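PDB 3S4K: putative esterase MT1895, which probably hydrolyses acyl-CoA thioesters as a hotdog-fold enzyme of the PaaI thioesterase family, perhaps acting on 1,4-dihydroxy-2-naphthoyl-CoA. Local coordinates for residues A[24-28]-A[38-42]; A[32-37]-A[69-74]. All coordinates share one frame; numbering follows the deposited sequence.

From the N terminus the chain runs through helix 20-25, turns at once into strand 28-33, reverses in a tight turn and returns as strand 36-43. Contact 1 closes this short loop, laying the end of the helix and the start of strand 28-33 against residues 38-42 of the returning strand, and so ties the N-terminal helix to the sheet. Contact 2 begins within that loop, at 32-37, and closes a longer one by tying the hairpin turn to residues 69-74 near the end of helix 56-75. The two therefore cross along the sequence. Their centres lie about 16 Å apart, toward the two ends of the same hairpin, and strand 36-43 serves both.

Contact 1. Residues A[24-28]-A[38-42]; sequences ELGLQ and RAQLD
Gln40 O takes a nearly straight hydrogen bond from Gln28 N (2.9 Å, 163° at the hydrogen) and also faces the CA-H of Leu27, with CA 3.5 Å from that oxygen. The return bond, Gln40 N to Gln28 O at 3.0 Å, is more bent (146°), and its donor is tilted well off the carbonyl plane. Together the two bonds make Gln28 and Gln40 an antiparallel hydrogen-bonded pair, with both side chains on one face of the sheet. There a water joins the amide ends, donating to Gln28 OE1 and accepting from Gln40 NE2. On the helix side of Leu27 the backbones part and water takes over: one molecule donates to both Leu25 O and Asp42 O, and another donates to Gly26 O while accepting from Asp42 N. The buried leucines pack beside this polar seam. Leu27 CG lies anti to its own backbone N (chi1 -170°), which carries CD1 to the methyl of Ala39, 3.6 Å from its CB. Leu41 lays CB over Gly26 O and brings CD2 to Leu25 CB at 4.0 Å. Met62 of helix 56-75 touches both Leu27 and Leu41, while Phe21 of the second subunit packs on Leu25. Gly26, with positive phi, is the C' residue of a Schellman motif closing helix 20-25; after Leu27 the chain enters the first strand of a beta hairpin, which in this hotdog fold packs against the long helix 56-75.

Contact 2. Residues A[32-37]-A[69-74]; sequences LGPDGA and MAAFAW
Leu32 CD1 rests on the backbone of helix 56-75, 3.5 Å from Met69 O and also close to the methyl of Ala73. Its other branch, CD2, meets Met69 CE at 3.9 Å; Met69 bends at both chi2 and chi3, folding its terminal methyl round to this leucine. One turn on from Met69, Ala73 CB sits 3.6 Å from Gly33 O; Ala70 CB, between them, fits against the Gly36 backbone and the methyl of Ala37. At the far end Pro34 O lies near the plane of the Trp74 indole, at its edge, 3.4 Å from CD1, while Pro34 CB approaches the same carbon at 4.2 Å. The two small helix residues, Ala70 and Ala73, let the hairpin backbone come close. A type I turn from Gly33 to Gly36 shapes the hairpin end, clasped by Gly33 N to Gly36 O at 2.9 Å and the longer Gly36 N to Gly33 O. Within the turn, Asp35 forms a salt bridge with Arg111. Ala37 links the hairpin to strand 100-108 by pairing with Ala106. Phe29 against Met69, Ala37 and Trp118 against Ala70, and Gln116 against Trp74 place the helix end across several strands.

Contact 1. Residues A[24-28]-A[38-42]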
ATOM      1  N   GLU A  24     -11.346  -7.489   4.612  1.00 13.57           N
ATOM      2  CA  GLU A  24     -11.116  -7.923   3.237  1.00 14.30           C
ATOM      3  C   GLU A  24      -9.762  -8.593   3.052  1.00 13.88           C
ATOM      4  O   GLU A  24      -9.635  -9.528   2.269  1.00 14.22           O
ATOM      5  CB  GLU A  24     -11.246  -6.752   2.258  1.00 15.00           C
ATOM      6  CG  GLU A  24     -12.663  -6.183   2.152  1.00 17.73           C
ATOM      7  CD  GLU A  24     -13.714  -7.238   1.813  1.00 19.12           C
ATOM      8  OE1 GLU A  24     -13.695  -7.769   0.693  1.00 24.53           O
ATOM      9  OE2 GLU A  24     -14.557  -7.544   2.676  1.00 26.23           O
ATOM     10  N   LEU A  25      -8.755  -8.088   3.761  1.00 12.05           N
ATOM     11  CA  LEU A  25      -7.422  -8.646   3.723  1.00 12.26           C
ATOM     12  C   LEU A  25      -7.319  -9.966   4.470  1.00 12.08           C
ATOM     13  O   LEU A  25      -6.414 -10.731   4.198  1.00 12.23           O
ATOM     14  CB  LEU A  25      -6.400  -7.681   4.332  1.00 12.48           C
ATOM     15  CG  LEU A  25      -6.200  -6.329   3.647  1.00 14.05           C
ATOM     16  CD1 LEU A  25      -5.254  -5.418   4.457  1.00 14.39           C
ATOM     17  CD2 LEU A  25      -5.663  -6.519   2.241  1.00 16.83           C
ATOM     18  N   GLY A  26      -8.208 -10.199   5.432  1.00 11.33           N
ATOM     19  CA  GLY A  26      -8.073 -11.331   6.360  1.00 11.35           C
ATOM     20  C   GLY A  26      -7.081 -11.057   7.486  1.00 10.46           C
ATOM     21  O   GLY A  26      -6.537 -11.990   8.087  1.00 11.01           O
ATOM     22  N   LEU A  27      -6.860  -9.777   7.781  1.00 10.18           N
ATOM     23  CA  LEU A  27      -5.853  -9.367   8.758  1.00 10.01           C
ATOM     24  C   LEU A  27      -6.421  -9.521  10.163  1.00 10.58           C
ATOM     25  O   LEU A  27      -7.470  -8.941  10.478  1.00 12.21           O
ATOM     26  CB  LEU A  27      -5.419  -7.907   8.517  1.00  9.47           C
ATOM     27  CG  LEU A  27      -4.204  -7.419   9.315  1.00  9.29           C
ATOM     28  CD1 LEU A  27      -2.943  -8.225   9.024  1.00  9.80           C
ATOM     29  CD2 LEU A  27      -3.957  -5.918   9.077  1.00 11.49           C
ATOM     30  N   GLN A  28      -5.714 -10.261  11.013  1.00 10.67           N
ATOM     31  CA  GLN A  28      -6.136 -10.530  12.395  1.00 11.62           C
ATOM     32  C   GLN A  28      -5.021 -10.112  13.354  1.00 10.13           C
ATOM     33  O   GLN A  28      -3.894 -10.576  13.208  1.00 10.44           O
ATOM     34  CB  GLN A  28      -6.443 -12.019  12.557  1.00 12.43           C
ATOM     35  CG  GLN A  28      -7.718 -12.432  11.848  1.00 18.04           C
ATOM     36  CD  GLN A  28      -8.060 -13.901  12.031  1.00 23.82           C
ATOM     37  OE1 GLN A  28      -7.289 -14.679  12.607  1.00 29.42           O
ATOM     38  NE2 GLN A  28      -9.229 -14.289  11.547  1.00 28.49           N
ATOM     39  N   ARG A  38       1.052  -6.411  16.451  1.00  6.74           N
ATOM     40  CA  ARG A  38       1.346  -7.550  15.590  1.00  6.42           C
ATOM     41  C   ARG A  38       0.047  -8.090  14.990  1.00  6.85           C
ATOM     42  O   ARG A  38      -0.976  -8.188  15.673  1.00  7.71           O
ATOM     43  CB  ARG A  38       2.104  -8.654  16.343  1.00  6.99           C
ATOM     44  CG  ARG A  38       3.454  -8.179  16.972  1.00  8.38           C
ATOM     45  CD  ARG A  38       4.192  -9.294  17.674  1.00  9.20           C
ATOM     46  NE  ARG A  38       5.153  -8.687  18.600  1.00  9.77           N
ATOM     47  CZ  ARG A  38       6.477  -8.857  18.609  1.00 10.95           C
ATOM     48  NH1 ARG A  38       7.096  -9.709  17.788  1.00 12.58           N
ATOM     49  NH2 ARG A  38       7.194  -8.168  19.502  1.00  9.88           N
ATOM     50  N   ALA A  39       0.100  -8.438  13.707  1.00  6.43           N
ATOM     51  CA  ALA A  39      -1.055  -9.021  13.036  1.00  5.79           C
ATOM     52  C   ALA A  39      -0.607  -9.904  11.907  1.00  6.37           C
ATOM     53  O   ALA A  39       0.561  -9.891  11.507  1.00  6.94           O
ATOM     54  CB  ALA A  39      -2.005  -7.918  12.509  1.00  5.14           C
ATOM     55  N   GLN A  40      -1.546 -10.688  11.395  1.00  6.50           N
ATOM     56  CA  GLN A  40      -1.207 -11.742  10.464  1.00  7.26           C
ATOM     57  C   GLN A  40      -2.340 -12.000   9.498  1.00  8.32           C
ATOM     58  O   GLN A  40      -3.508 -11.797   9.840  1.00  9.52           O
ATOM     59  CB  GLN A  40      -0.894 -12.999  11.236  1.00  7.85           C
ATOM     60  CG  GLN A  40      -2.073 -13.557  12.022  1.00  7.97           C
ATOM     61  CD  GLN A  40      -1.620 -14.546  13.086  1.00 11.04           C
ATOM     62  OE1 GLN A  40      -0.622 -14.323  13.758  1.00  9.93           O
ATOM     63  NE2 GLN A  40      -2.352 -15.627  13.234  1.00 12.12           N
ATOM     64  N   LEU A  41      -1.991 -12.481   8.310  1.00  7.98           N
ATOM     65  CA  LEU A  41      -3.010 -12.909   7.350  1.00  8.52           C
ATOM     66  C   LEU A  41      -2.533 -14.114   6.561  1.00  9.07           C
ATOM     67  O   LEU A  41      -1.330 -14.405   6.473  1.00  8.98           O
ATOM     68  CB  LEU A  41      -3.451 -11.775   6.401  1.00  8.48           C
ATOM     69  CG  LEU A  41      -2.493 -11.160   5.370  1.00  8.48           C
ATOM     70  CD1 LEU A  41      -2.234 -12.071   4.167  1.00  7.89           C
ATOM     71  CD2 LEU A  41      -3.024  -9.790   4.903  1.00  9.93           C
ATOM     72  N   ASP A  42      -3.509 -14.838   6.021  1.00  9.19           N
ATOM     73  CA  ASP A  42      -3.234 -15.981   5.169  1.00 10.15           C
ATOM     74  C   ASP A  42      -3.205 -15.468   3.746  1.00  9.66           C
ATOM     75  O   ASP A  42      -4.108 -14.750   3.330  1.00  9.81           O
ATOM     76  CB  ASP A  42      -4.347 -17.038   5.323  1.00 10.61           C
ATOM     77  CG  ASP A  42      -4.018 -18.380   4.670  1.00 15.02           C
ATOM     78  OD1 ASP A  42      -2.839 -18.749   4.503  1.00 15.83           O
ATOM     79  OD2 ASP A  42      -4.986 -19.106   4.343  1.00 20.23           O
TER
HETATM   80  O   HOH W   1      -6.432 -13.434   3.911  1.00 11.12           O
HETATM   81  O   HOH W   2      -6.221 -14.508   7.118  1.00 12.97           O
HETATM   82  O   HOH W   3      -4.863 -15.910  11.917  1.00 23.24           O

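Contact 2. Residues A[32-37]-A[69-74]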
ATOM      1  N   LEU A  32      -1.583  -5.722  20.613  1.00  9.63           N
ATOM      2  CA  LEU A  32      -1.803  -4.289  20.436  1.00  9.36           C
ATOM      3  C   LEU A  32      -1.574  -3.555  21.759  1.00  9.73           C
ATOM      4  O   LEU A  32      -2.233  -3.839  22.761  1.00  9.94           O
ATOM      5  CB  LEU A  32      -3.208  -4.051  19.874  1.00 10.17           C
ATOM      6  CG  LEU A  32      -3.613  -2.584  19.701  1.00 11.32           C
ATOM      7  CD1 LEU A  32      -2.607  -1.842  18.822  1.00 10.48           C
ATOM      8  CD2 LEU A  32      -5.012  -2.534  19.113  1.00 14.14           C
ATOM      9  N   GLY A  33      -0.620  -2.620  21.758  1.00  9.58           N
ATOM     10  CA  GLY A  33      -0.351  -1.792  22.910  1.00  9.76           C
ATOM     11  C   GLY A  33       0.476  -0.569  22.548  1.00 10.18           C
ATOM     12  O   GLY A  33       0.813  -0.364  21.386  1.00  9.15           O
ATOM     13  N   PRO A  34       0.849   0.222  23.556  1.00 11.32           N
ATOM     14  CA  PRO A  34       1.609   1.453  23.317  1.00 11.45           C
ATOM     15  C   PRO A  34       2.967   1.257  22.657  1.00 11.34           C
ATOM     16  O   PRO A  34       3.467   2.182  22.007  1.00 11.71           O
ATOM     17  CB  PRO A  34       1.803   2.043  24.718  1.00 12.10           C
ATOM     18  CG  PRO A  34       0.980   1.273  25.627  1.00 13.35           C
ATOM     19  CD  PRO A  34       0.398   0.091  24.952  1.00 12.46           C
ATOM     20  N   ASP A  35       3.586   0.087  22.837  1.00 11.53           N
ATOM     21  CA  ASP A  35       4.921  -0.104  22.268  1.00 11.78           C
ATOM     22  C   ASP A  35       4.926  -0.842  20.953  1.00 10.05           C
ATOM     23  O   ASP A  35       5.997  -1.028  20.366  1.00  9.97           O
ATOM     24  CB  ASP A  35       5.836  -0.803  23.256  1.00 12.52           C
ATOM     25  CG  ASP A  35       6.178   0.082  24.441  1.00 16.40           C
ATOM     26  OD1 ASP A  35       6.145   1.331  24.315  1.00 19.62           O
ATOM     27  OD2 ASP A  35       6.457  -0.475  25.501  1.00 20.96           O
ATOM     28  N   GLY A  36       3.743  -1.241  20.486  1.00  9.12           N
ATOM     29  CA  GLY A  36       3.623  -1.889  19.200  1.00  7.81           C
ATOM     30  C   GLY A  36       2.376  -2.720  18.988  1.00  7.30           C
ATOM     31  O   GLY A  36       1.488  -2.764  19.823  1.00  8.27           O
ATOM     32  N   ALA A  37       2.342  -3.349  17.816  1.00  7.76           N
ATOM     33  CA  ALA A  37       1.282  -4.237  17.408  1.00  6.68           C
ATOM     34  C   ALA A  37       1.793  -5.320  16.477  1.00  6.48           C
ATOM     35  O   ALA A  37       2.853  -5.179  15.821  1.00  7.83           O
ATOM     36  CB  ALA A  37       0.138  -3.462  16.740  1.00  7.26           C
ATOM     37  N   MET A  69      -2.611   1.247  14.089  1.00  7.86           N
ATOM     38  CA  MET A  69      -3.236   0.790  15.330  1.00  8.16           C
ATOM     39  C   MET A  69      -2.263   0.950  16.511  1.00  7.62           C
ATOM     40  O   MET A  69      -2.664   1.394  17.596  1.00  7.31           O
ATOM     41  CB  MET A  69      -3.740  -0.656  15.207  1.00  8.93           C
ATOM     42  CG  MET A  69      -4.870  -0.818  14.190  1.00 11.51           C
ATOM     43  SD  MET A  69      -6.369   0.126  14.580  1.00 19.18           S
ATOM     44  CE  MET A  69      -6.587  -0.441  16.218  1.00 15.13           C
ATOM     45  N   ALA A  70      -0.984   0.645  16.286  1.00  7.64           N
ATOM     46  CA  ALA A  70       0.050   0.880  17.302  1.00  7.74           C
ATOM     47  C   ALA A  70       0.069   2.377  17.673  1.00  7.62           C
ATOM     48  O   ALA A  70       0.138   2.760  18.860  1.00  8.00           O
ATOM     49  CB  ALA A  70       1.434   0.427  16.797  1.00  8.48           C
ATOM     50  N   ALA A  71       0.005   3.219  16.649  1.00  7.36           N
ATOM     51  CA  ALA A  71       0.086   4.671  16.844  1.00  7.94           C
ATOM     52  C   ALA A  71      -1.096   5.188  17.649  1.00  7.88           C
ATOM     53  O   ALA A  71      -0.941   6.005  18.550  1.00  8.54           O
ATOM     54  CB  ALA A  71       0.207   5.383  15.499  1.00  7.25           C
ATOM     55  N   PHE A  72      -2.283   4.681  17.344  1.00  8.18           N
ATOM     56  CA  PHE A  72      -3.464   5.071  18.086  1.00  9.36           C
ATOM     57  C   PHE A  72      -3.367   4.601  19.539  1.00  9.58           C
ATOM     58  O   PHE A  72      -3.697   5.338  20.459  1.00 10.48           O
ATOM     59  CB  PHE A  72      -4.688   4.486  17.432  1.00  9.77           C
ATOM     60  CG  PHE A  72      -5.955   4.907  18.076  1.00 12.00           C
ATOM     61  CD1 PHE A  72      -6.623   6.044  17.641  1.00 13.42           C
ATOM     62  CD2 PHE A  72      -6.501   4.159  19.117  1.00 15.13           C
ATOM     63  CE1 PHE A  72      -7.829   6.439  18.234  1.00 14.66           C
ATOM     64  CE2 PHE A  72      -7.700   4.549  19.717  1.00 15.33           C
ATOM     65  CZ  PHE A  72      -8.358   5.695  19.284  1.00 16.18           C
ATOM     66  N   ALA A  73      -2.895   3.376  19.739  1.00  9.81           N
ATOM     67  CA  ALA A  73      -2.724   2.859  21.084  1.00 10.25           C
ATOM     68  C   ALA A  73      -1.750   3.691  21.901  1.00 10.22           C
ATOM     69  O   ALA A  73      -2.015   3.973  23.058  1.00 10.95           O
ATOM     70  CB  ALA A  73      -2.283   1.377  21.064  1.00  9.99           C
ATOM     71  N   TRP A  74      -0.624   4.078  21.320  1.00  9.37           N
ATOM     72  CA  TRP A  74       0.333   4.891  22.056  1.00  9.47           C
ATOM     73  C   TRP A  74      -0.268   6.267  22.375  1.00  9.91           C
ATOM     74  O   TRP A  74      -0.171   6.740  23.510  1.00 10.80           O
ATOM     75  CB  TRP A  74       1.643   5.045  21.288  1.00  8.92           C
ATOM     76  CG  TRP A  74       2.624   5.879  22.017  1.00 10.15           C
ATOM     77  CD1 TRP A  74       3.451   5.476  23.021  1.00 11.47           C
ATOM     78  CD2 TRP A  74       2.851   7.281  21.840  1.00  9.46           C
ATOM     79  NE1 TRP A  74       4.224   6.543  23.459  1.00 12.10           N
ATOM     80  CE2 TRP A  74       3.868   7.658  22.744  1.00 10.03           C
ATOM     81  CE3 TRP A  74       2.319   8.251  20.974  1.00  8.61           C
ATOM     82  CZ2 TRP A  74       4.330   8.965  22.836  1.00 12.81           C
ATOM     83  CZ3 TRP A  74       2.807   9.563  21.061  1.00 10.69           C
ATOM     84  CH2 TRP A  74       3.795   9.900  21.983  1.00 12.22           C
TER